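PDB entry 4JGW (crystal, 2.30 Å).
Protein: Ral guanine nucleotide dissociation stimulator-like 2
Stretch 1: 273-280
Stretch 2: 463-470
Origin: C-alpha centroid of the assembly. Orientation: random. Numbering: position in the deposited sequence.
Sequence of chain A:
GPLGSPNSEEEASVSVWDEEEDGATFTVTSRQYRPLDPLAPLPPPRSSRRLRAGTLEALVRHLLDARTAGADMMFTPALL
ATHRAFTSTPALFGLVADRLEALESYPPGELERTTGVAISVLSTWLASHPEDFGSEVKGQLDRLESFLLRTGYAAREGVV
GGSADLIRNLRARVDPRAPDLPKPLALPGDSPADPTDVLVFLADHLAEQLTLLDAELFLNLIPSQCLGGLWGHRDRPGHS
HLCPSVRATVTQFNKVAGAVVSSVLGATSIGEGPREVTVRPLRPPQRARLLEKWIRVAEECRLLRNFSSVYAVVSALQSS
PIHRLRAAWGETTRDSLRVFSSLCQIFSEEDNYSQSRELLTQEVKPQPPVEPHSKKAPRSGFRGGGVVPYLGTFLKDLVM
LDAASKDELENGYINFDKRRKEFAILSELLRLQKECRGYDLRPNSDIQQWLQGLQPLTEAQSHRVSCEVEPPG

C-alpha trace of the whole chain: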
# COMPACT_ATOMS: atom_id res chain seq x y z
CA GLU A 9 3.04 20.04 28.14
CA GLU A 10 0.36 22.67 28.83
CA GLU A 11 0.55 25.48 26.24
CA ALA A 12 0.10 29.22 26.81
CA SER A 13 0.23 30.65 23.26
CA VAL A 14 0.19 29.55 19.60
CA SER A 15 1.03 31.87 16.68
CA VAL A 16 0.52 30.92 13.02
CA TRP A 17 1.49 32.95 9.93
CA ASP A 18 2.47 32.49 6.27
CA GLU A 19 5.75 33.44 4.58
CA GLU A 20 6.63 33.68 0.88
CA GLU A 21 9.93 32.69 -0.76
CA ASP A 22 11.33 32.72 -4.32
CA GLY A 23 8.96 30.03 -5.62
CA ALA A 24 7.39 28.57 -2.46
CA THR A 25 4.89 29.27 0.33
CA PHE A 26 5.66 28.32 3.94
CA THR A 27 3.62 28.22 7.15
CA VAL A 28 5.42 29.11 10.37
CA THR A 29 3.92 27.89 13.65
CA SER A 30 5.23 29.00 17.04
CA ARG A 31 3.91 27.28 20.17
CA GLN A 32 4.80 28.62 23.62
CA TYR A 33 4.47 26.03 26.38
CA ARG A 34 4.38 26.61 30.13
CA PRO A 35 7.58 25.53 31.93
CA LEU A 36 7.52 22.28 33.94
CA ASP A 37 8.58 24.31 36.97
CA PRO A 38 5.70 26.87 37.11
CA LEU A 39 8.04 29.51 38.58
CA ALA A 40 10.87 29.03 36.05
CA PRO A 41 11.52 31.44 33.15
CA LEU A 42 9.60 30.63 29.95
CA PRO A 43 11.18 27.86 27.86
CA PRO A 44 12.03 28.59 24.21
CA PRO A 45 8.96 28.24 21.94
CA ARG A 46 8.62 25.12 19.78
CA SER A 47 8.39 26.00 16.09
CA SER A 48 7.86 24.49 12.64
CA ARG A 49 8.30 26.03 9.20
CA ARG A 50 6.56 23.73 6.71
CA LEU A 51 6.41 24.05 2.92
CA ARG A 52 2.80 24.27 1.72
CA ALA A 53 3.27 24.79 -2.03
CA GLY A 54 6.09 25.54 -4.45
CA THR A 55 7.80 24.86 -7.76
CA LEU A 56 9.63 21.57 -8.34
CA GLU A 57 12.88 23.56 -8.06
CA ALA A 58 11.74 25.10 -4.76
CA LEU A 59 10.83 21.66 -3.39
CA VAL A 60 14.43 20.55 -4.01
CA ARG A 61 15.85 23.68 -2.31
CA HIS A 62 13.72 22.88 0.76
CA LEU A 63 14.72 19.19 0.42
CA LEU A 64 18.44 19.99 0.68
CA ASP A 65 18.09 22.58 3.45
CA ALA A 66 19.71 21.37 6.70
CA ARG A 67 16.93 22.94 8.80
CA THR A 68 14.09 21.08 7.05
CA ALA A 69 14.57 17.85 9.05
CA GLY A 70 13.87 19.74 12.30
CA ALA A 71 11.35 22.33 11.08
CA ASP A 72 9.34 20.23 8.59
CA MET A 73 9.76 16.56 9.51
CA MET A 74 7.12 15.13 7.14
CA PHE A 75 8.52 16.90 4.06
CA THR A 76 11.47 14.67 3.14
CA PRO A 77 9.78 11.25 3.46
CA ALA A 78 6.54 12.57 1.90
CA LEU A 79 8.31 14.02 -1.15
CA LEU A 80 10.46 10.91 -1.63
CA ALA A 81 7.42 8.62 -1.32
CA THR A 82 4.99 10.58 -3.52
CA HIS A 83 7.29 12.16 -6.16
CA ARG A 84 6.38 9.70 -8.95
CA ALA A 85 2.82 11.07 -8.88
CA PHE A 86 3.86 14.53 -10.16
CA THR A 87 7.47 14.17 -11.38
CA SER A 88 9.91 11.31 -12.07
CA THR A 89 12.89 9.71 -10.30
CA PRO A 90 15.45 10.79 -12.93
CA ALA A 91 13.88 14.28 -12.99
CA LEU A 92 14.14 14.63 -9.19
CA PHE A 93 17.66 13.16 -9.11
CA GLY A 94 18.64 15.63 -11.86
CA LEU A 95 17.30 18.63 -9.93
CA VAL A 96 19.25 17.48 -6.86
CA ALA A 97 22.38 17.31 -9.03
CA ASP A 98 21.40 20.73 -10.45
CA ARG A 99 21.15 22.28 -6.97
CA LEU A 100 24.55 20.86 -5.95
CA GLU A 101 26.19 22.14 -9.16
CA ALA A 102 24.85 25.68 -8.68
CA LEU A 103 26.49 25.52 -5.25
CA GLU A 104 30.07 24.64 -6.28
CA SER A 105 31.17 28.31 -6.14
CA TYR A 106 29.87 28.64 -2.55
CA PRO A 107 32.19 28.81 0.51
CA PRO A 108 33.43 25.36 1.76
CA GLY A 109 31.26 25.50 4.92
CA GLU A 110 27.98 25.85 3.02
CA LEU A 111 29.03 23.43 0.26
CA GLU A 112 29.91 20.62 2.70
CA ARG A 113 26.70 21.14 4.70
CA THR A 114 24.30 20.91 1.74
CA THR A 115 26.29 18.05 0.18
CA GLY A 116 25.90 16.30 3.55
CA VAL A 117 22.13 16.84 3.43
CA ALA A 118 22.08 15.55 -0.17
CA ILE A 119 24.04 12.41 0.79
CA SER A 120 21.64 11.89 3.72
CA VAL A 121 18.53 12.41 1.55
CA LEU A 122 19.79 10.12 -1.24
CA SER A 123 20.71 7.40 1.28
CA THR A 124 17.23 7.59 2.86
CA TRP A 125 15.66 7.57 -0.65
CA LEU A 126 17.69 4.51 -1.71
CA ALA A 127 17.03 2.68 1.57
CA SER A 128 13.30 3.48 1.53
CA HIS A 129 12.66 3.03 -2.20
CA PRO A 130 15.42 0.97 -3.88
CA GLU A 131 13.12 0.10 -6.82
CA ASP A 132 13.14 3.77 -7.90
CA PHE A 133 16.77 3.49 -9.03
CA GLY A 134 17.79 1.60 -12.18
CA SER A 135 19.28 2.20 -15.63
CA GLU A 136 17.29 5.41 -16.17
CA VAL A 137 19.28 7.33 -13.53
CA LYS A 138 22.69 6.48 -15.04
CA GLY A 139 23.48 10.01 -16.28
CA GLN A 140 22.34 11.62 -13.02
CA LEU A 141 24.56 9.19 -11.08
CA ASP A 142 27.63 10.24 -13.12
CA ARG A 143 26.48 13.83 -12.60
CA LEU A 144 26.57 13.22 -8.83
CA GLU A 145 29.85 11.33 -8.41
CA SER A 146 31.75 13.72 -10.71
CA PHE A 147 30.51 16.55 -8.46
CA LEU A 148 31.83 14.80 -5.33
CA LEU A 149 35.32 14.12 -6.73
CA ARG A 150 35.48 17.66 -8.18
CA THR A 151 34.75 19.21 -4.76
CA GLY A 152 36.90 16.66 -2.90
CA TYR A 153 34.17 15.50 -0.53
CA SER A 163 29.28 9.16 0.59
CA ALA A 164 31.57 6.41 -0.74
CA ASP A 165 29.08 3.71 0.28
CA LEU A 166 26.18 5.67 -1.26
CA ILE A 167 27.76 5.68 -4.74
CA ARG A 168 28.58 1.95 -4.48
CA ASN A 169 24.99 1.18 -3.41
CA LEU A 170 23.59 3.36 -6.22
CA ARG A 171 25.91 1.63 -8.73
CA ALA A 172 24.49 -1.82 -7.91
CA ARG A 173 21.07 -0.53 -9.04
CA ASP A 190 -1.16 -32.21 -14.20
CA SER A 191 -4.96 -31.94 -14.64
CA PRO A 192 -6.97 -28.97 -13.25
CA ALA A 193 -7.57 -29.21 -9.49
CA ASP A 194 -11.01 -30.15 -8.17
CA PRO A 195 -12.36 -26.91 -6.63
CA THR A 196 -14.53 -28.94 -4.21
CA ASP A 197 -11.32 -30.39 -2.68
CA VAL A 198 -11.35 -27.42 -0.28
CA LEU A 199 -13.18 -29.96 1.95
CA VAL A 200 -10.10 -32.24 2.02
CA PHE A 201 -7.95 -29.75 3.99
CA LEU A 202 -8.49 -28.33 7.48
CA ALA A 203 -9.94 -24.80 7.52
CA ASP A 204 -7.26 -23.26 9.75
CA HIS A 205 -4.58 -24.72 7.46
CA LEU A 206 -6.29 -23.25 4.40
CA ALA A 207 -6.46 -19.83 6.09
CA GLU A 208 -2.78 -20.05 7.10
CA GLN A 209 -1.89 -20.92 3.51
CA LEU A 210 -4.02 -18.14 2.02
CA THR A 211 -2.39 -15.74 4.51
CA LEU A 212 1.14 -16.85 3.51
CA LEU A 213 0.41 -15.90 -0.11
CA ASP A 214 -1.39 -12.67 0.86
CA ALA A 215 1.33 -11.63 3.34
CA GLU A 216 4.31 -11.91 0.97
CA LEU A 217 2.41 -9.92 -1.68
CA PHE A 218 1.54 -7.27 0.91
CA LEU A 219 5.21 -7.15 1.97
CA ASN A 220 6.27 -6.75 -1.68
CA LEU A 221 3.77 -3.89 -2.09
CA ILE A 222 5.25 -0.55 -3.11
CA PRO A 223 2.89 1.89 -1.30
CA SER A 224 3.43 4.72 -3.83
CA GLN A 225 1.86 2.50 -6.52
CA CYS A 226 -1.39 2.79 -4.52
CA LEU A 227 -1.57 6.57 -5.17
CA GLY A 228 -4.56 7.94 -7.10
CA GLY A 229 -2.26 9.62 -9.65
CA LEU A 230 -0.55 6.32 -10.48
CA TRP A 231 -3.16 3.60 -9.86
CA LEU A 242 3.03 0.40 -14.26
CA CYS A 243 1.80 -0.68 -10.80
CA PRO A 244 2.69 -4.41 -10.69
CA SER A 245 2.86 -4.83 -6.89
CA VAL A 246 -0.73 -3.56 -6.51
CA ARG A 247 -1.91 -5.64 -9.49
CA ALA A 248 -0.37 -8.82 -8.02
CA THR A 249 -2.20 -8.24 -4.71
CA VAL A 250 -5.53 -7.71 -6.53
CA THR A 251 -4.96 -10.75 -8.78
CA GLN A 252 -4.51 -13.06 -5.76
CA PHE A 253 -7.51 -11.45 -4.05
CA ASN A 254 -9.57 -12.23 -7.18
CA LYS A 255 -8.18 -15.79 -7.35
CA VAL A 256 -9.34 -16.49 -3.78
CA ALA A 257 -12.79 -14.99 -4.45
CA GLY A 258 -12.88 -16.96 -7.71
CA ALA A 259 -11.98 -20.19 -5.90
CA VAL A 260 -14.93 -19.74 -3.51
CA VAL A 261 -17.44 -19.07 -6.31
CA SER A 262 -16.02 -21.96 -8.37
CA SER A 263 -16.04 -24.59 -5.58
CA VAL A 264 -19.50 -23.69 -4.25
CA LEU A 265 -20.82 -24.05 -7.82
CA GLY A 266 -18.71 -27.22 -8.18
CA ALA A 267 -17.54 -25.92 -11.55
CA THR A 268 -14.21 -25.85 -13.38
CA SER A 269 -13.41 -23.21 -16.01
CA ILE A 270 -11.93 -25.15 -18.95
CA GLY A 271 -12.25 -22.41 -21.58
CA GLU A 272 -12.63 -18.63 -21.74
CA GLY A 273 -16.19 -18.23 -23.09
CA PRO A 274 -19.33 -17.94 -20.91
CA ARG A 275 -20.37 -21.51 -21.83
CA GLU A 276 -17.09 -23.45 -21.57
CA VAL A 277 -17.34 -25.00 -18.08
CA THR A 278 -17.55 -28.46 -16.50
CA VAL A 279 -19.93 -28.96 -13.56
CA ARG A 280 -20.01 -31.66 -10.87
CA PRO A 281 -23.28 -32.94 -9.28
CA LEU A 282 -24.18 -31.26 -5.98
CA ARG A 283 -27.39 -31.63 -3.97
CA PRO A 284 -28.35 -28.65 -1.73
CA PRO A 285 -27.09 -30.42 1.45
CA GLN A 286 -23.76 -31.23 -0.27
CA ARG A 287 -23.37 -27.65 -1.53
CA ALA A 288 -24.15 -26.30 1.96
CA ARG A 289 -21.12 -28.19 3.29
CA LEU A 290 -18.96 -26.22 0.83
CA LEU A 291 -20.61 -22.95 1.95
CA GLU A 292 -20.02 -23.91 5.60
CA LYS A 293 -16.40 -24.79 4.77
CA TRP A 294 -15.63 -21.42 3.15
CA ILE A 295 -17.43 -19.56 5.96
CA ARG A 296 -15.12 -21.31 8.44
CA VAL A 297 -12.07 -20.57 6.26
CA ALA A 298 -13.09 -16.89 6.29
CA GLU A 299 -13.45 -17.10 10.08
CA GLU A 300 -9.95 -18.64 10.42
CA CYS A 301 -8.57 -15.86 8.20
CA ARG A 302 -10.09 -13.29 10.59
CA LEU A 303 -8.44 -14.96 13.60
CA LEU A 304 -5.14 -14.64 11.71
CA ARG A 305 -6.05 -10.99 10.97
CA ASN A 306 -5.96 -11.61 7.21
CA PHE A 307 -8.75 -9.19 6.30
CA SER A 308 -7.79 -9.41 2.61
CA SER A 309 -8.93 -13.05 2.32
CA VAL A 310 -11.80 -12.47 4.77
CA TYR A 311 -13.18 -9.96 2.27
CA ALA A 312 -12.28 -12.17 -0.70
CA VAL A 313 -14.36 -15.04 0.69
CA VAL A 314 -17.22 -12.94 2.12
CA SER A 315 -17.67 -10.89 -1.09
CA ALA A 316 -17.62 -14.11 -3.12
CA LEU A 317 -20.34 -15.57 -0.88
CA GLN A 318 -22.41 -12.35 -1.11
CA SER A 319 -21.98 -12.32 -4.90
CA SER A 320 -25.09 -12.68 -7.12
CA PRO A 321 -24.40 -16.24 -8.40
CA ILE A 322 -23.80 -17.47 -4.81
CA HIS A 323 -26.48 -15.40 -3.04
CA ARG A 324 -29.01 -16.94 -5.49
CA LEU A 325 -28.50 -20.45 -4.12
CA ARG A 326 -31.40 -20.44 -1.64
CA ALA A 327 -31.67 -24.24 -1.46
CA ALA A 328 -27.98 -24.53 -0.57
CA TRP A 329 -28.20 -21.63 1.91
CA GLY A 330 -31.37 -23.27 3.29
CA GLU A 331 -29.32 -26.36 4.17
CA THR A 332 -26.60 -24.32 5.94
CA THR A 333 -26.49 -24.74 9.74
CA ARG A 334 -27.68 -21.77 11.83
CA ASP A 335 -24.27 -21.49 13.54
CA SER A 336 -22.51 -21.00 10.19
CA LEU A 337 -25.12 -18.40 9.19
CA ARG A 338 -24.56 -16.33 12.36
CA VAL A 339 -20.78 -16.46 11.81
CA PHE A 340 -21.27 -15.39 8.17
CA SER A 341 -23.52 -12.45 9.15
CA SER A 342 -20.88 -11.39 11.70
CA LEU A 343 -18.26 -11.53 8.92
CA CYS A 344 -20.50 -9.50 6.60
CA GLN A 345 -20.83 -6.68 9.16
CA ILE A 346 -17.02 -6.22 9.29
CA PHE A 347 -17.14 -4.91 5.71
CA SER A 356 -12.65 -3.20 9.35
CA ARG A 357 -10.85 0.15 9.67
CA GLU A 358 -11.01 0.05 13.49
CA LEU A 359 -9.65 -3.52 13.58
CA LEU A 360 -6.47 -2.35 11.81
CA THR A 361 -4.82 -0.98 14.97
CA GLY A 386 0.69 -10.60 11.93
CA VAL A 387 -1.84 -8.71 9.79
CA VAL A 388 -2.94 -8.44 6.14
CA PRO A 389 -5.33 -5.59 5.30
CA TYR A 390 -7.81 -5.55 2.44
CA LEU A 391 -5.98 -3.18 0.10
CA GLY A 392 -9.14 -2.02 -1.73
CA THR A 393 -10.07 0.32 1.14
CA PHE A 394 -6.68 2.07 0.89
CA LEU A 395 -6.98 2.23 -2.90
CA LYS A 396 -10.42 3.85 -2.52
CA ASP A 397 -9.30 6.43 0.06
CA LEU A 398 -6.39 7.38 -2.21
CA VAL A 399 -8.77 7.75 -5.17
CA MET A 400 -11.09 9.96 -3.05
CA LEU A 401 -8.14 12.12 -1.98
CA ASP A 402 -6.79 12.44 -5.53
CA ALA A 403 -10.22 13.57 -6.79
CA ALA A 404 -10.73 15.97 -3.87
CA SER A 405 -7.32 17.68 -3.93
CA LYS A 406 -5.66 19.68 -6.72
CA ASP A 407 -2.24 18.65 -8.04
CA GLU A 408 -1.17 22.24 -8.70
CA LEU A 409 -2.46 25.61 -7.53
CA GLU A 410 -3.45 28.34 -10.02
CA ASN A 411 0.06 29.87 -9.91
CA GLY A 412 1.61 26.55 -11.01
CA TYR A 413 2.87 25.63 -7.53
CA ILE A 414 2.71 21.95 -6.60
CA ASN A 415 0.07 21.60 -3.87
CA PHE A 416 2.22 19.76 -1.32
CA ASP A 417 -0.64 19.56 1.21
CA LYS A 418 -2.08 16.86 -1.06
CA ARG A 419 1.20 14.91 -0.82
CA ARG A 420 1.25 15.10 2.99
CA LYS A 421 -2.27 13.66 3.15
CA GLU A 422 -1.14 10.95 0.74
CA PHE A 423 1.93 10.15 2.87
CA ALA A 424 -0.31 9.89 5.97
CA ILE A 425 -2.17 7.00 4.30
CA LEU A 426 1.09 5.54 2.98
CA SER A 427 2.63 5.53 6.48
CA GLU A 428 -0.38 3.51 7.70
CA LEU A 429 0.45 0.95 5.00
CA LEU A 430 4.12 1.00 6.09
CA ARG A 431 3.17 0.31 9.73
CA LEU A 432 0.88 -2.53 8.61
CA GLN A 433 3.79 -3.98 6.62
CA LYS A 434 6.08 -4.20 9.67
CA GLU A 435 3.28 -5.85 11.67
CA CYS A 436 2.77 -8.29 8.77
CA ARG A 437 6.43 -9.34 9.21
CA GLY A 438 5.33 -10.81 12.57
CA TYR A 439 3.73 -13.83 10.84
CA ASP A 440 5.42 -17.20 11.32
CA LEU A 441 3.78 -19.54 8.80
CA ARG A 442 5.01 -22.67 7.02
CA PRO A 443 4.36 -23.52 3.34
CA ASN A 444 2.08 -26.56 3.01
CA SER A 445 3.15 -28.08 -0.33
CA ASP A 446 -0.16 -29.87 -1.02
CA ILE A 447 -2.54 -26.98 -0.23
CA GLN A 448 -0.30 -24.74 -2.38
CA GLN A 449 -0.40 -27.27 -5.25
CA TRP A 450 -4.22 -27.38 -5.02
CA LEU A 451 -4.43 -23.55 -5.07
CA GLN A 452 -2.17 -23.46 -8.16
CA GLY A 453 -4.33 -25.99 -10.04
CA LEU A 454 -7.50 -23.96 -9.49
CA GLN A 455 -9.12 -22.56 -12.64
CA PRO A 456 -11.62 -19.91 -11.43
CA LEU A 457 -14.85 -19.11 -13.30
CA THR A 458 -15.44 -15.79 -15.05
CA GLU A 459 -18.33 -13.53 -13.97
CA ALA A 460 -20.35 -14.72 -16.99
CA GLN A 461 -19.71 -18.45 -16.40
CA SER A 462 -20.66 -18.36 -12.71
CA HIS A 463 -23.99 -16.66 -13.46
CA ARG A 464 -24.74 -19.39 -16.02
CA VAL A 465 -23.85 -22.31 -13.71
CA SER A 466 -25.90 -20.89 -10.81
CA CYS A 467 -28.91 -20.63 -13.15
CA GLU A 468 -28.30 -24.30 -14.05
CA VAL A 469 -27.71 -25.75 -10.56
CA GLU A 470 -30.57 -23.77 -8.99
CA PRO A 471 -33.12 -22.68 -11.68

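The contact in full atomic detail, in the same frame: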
# COMPACT_ATOMS: atom_id res chain seq x y z
N GLY A 273 -14.82 -18.68 -22.80
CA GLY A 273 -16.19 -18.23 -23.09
C GLY A 273 -17.14 -18.47 -21.94
O GLY A 273 -16.82 -19.23 -21.02
N PRO A 274 -18.33 -17.83 -21.98
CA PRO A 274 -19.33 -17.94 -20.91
C PRO A 274 -19.96 -19.33 -20.79
O PRO A 274 -20.63 -19.62 -19.79
CB PRO A 274 -20.41 -16.92 -21.33
CG PRO A 274 -19.76 -16.05 -22.35
CD PRO A 274 -18.78 -16.93 -23.05
N ARG A 275 -19.74 -20.19 -21.78
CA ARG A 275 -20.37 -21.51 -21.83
C ARG A 275 -19.40 -22.67 -21.59
O ARG A 275 -19.83 -23.79 -21.30
CB ARG A 275 -21.10 -21.70 -23.17
N GLU A 276 -18.10 -22.41 -21.70
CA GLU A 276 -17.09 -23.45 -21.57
C GLU A 276 -16.73 -23.74 -20.11
O GLU A 276 -15.75 -23.21 -19.57
CB GLU A 276 -15.84 -23.11 -22.39
N VAL A 277 -17.55 -24.57 -19.47
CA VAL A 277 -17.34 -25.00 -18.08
C VAL A 277 -17.75 -26.46 -17.90
O VAL A 277 -18.60 -26.98 -18.63
CB VAL A 277 -18.13 -24.14 -17.06
CG1 VAL A 277 -17.42 -22.82 -16.79
CG2 VAL A 277 -19.58 -23.90 -17.52
N THR A 278 -17.13 -27.12 -16.92
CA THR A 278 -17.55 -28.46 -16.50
C THR A 278 -18.09 -28.39 -15.07
O THR A 278 -17.48 -27.75 -14.21
CB THR A 278 -16.40 -29.48 -16.57
OG1 THR A 278 -15.28 -29.00 -15.81
CG2 THR A 278 -15.96 -29.70 -18.02
N VAL A 279 -19.23 -29.04 -14.84
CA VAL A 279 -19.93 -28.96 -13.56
C VAL A 279 -20.08 -30.35 -12.94
O VAL A 279 -20.42 -31.31 -13.63
CB VAL A 279 -21.32 -28.28 -13.71
CG1 VAL A 279 -22.01 -28.11 -12.36
CG2 VAL A 279 -21.20 -26.93 -14.41
N ARG A 280 -19.83 -30.43 -11.63
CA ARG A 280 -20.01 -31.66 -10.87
C ARG A 280 -21.36 -31.65 -10.14
O ARG A 280 -21.85 -30.58 -9.76
CB ARG A 280 -18.87 -31.85 -9.87
CG ARG A 280 -17.56 -32.29 -10.51
CD ARG A 280 -16.53 -32.65 -9.45
NE ARG A 280 -15.31 -33.19 -10.05
CZ ARG A 280 -14.25 -32.46 -10.40
NH1 ARG A 280 -14.25 -31.14 -10.22
NH2 ARG A 280 -13.19 -33.05 -10.93
N HIS A 463 -22.57 -17.00 -13.34
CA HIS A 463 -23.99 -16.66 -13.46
C HIS A 463 -24.77 -17.75 -14.19
O HIS A 463 -25.90 -18.08 -13.82
CB HIS A 463 -24.16 -15.31 -14.17
CG HIS A 463 -25.59 -14.89 -14.34
ND1 HIS A 463 -26.31 -15.14 -15.49
CD2 HIS A 463 -26.43 -14.25 -13.50
CE1 HIS A 463 -27.53 -14.66 -15.35
NE2 HIS A 463 -27.63 -14.11 -14.15
N ARG A 464 -24.14 -18.32 -15.23
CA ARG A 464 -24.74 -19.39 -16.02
C ARG A 464 -24.91 -20.67 -15.21
O ARG A 464 -25.98 -21.28 -15.22
CB ARG A 464 -23.90 -19.66 -17.27
CG ARG A 464 -24.54 -20.60 -18.27
CD ARG A 464 -23.48 -21.36 -19.05
NE ARG A 464 -24.06 -22.43 -19.86
CZ ARG A 464 -23.41 -23.53 -20.24
NH1 ARG A 464 -22.16 -23.73 -19.86
NH2 ARG A 464 -24.03 -24.44 -20.98
N VAL A 465 -23.85 -21.08 -14.51
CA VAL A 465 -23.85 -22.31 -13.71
C VAL A 465 -24.86 -22.25 -12.56
O VAL A 465 -25.55 -23.23 -12.29
CB VAL A 465 -22.43 -22.68 -13.20
CG1 VAL A 465 -22.46 -23.90 -12.29
CG2 VAL A 465 -21.49 -22.94 -14.37
N SER A 466 -24.94 -21.09 -11.90
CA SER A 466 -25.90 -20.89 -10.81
C SER A 466 -27.35 -20.97 -11.29
O SER A 466 -28.23 -21.42 -10.55
CB SER A 466 -25.65 -19.57 -10.09
OG SER A 466 -25.85 -18.47 -10.95
N CYS A 467 -27.60 -20.52 -12.52
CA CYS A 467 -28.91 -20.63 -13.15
C CYS A 467 -29.22 -22.08 -13.54
O CYS A 467 -30.39 -22.45 -13.68
CB CYS A 467 -29.03 -19.70 -14.36
SG CYS A 467 -29.24 -17.94 -13.95
N GLU A 468 -28.17 -22.88 -13.72
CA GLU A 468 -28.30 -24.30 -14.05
C GLU A 468 -28.44 -25.20 -12.82
O GLU A 468 -29.23 -26.15 -12.84
CB GLU A 468 -27.12 -24.76 -14.90
CG GLU A 468 -27.19 -24.31 -16.36
CD GLU A 468 -25.90 -24.57 -17.13
OE1 GLU A 468 -25.05 -25.37 -16.68
OE2 GLU A 468 -25.75 -23.95 -18.21
N VAL A 469 -27.69 -24.91 -11.77
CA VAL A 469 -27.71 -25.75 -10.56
C VAL A 469 -28.87 -25.43 -9.62
O VAL A 469 -29.33 -26.29 -8.87
CB VAL A 469 -26.35 -25.77 -9.80
CG1 VAL A 469 -25.25 -26.37 -10.67
CG2 VAL A 469 -25.96 -24.39 -9.29
N GLU A 470 -29.34 -24.18 -9.66
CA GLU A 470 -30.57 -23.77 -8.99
C GLU A 470 -31.38 -22.85 -9.90
O GLU A 470 -31.16 -21.63 -9.91
CB GLU A 470 -30.29 -23.12 -7.63
CG GLU A 470 -30.03 -24.12 -6.50
CD GLU A 470 -30.05 -23.49 -5.11
OE1 GLU A 470 -30.94 -22.67 -4.82
OE2 GLU A 470 -29.17 -23.85 -4.29

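Residues 273-280, a turn leading into a short strand, lie against helix 463-469, the N-to-C directions of strand and helix differing by 30° and their axes approaching to 10.4 Å. The contact is small, 279 Å² summed over both sides, and rests on valine packing and one long arginine. Gly273 makes no contact; its carbonyl accepts a weak hydrogen bond from Glu276 N, 3.5 Å from Gly273 O, across the turn. Pro274 contributes its backbone: Pro274 O lies 3.4 Å from Arg464 CD, while its ring stays clear of the helix. At Arg275 the carbonyl again faces the arginine, Arg275 O being 2.7 Å from Arg464 NH1, but the angle is too poor for a hydrogen bond. Arg275 CB, the last atom modelled in that side chain, covers one face of the Arg464 guanidinium, 4.0 Å from Arg464 NH1. Arg464 reaches this turn with chi1 to chi3 all t, and its length lets it span the gap; a salt bridge within the helix, Arg464 NE to Glu468 OE2 at 2.8 Å, pairs its charge, although the oxygen lies well out of the guanidinium plane. Glu276 points away. Val277 turns toward the helix, its CG2 sitting 3.5 Å from Arg464 NH1 at the guanidinium edge and 3.8 Å from CG2 of the buried Val465. Thr278 points away, between two valines that point toward the helix, and its hydroxyl is hydrogen-bonded elsewhere in the structure. Val279 faces the helix again and loses 55 Å², the most in its stretch: Val279 CG2 meets Val465 CG1 at 3.9 Å, and Val279 CG1 meets Val469 CG1 at 4.0 Å. The two methyls of the branched side chain thus touch two residues one helical turn apart, and compact valines suit this seam, since their side chains bring no polar group that would need a partner. Arg280 points away and makes no contact.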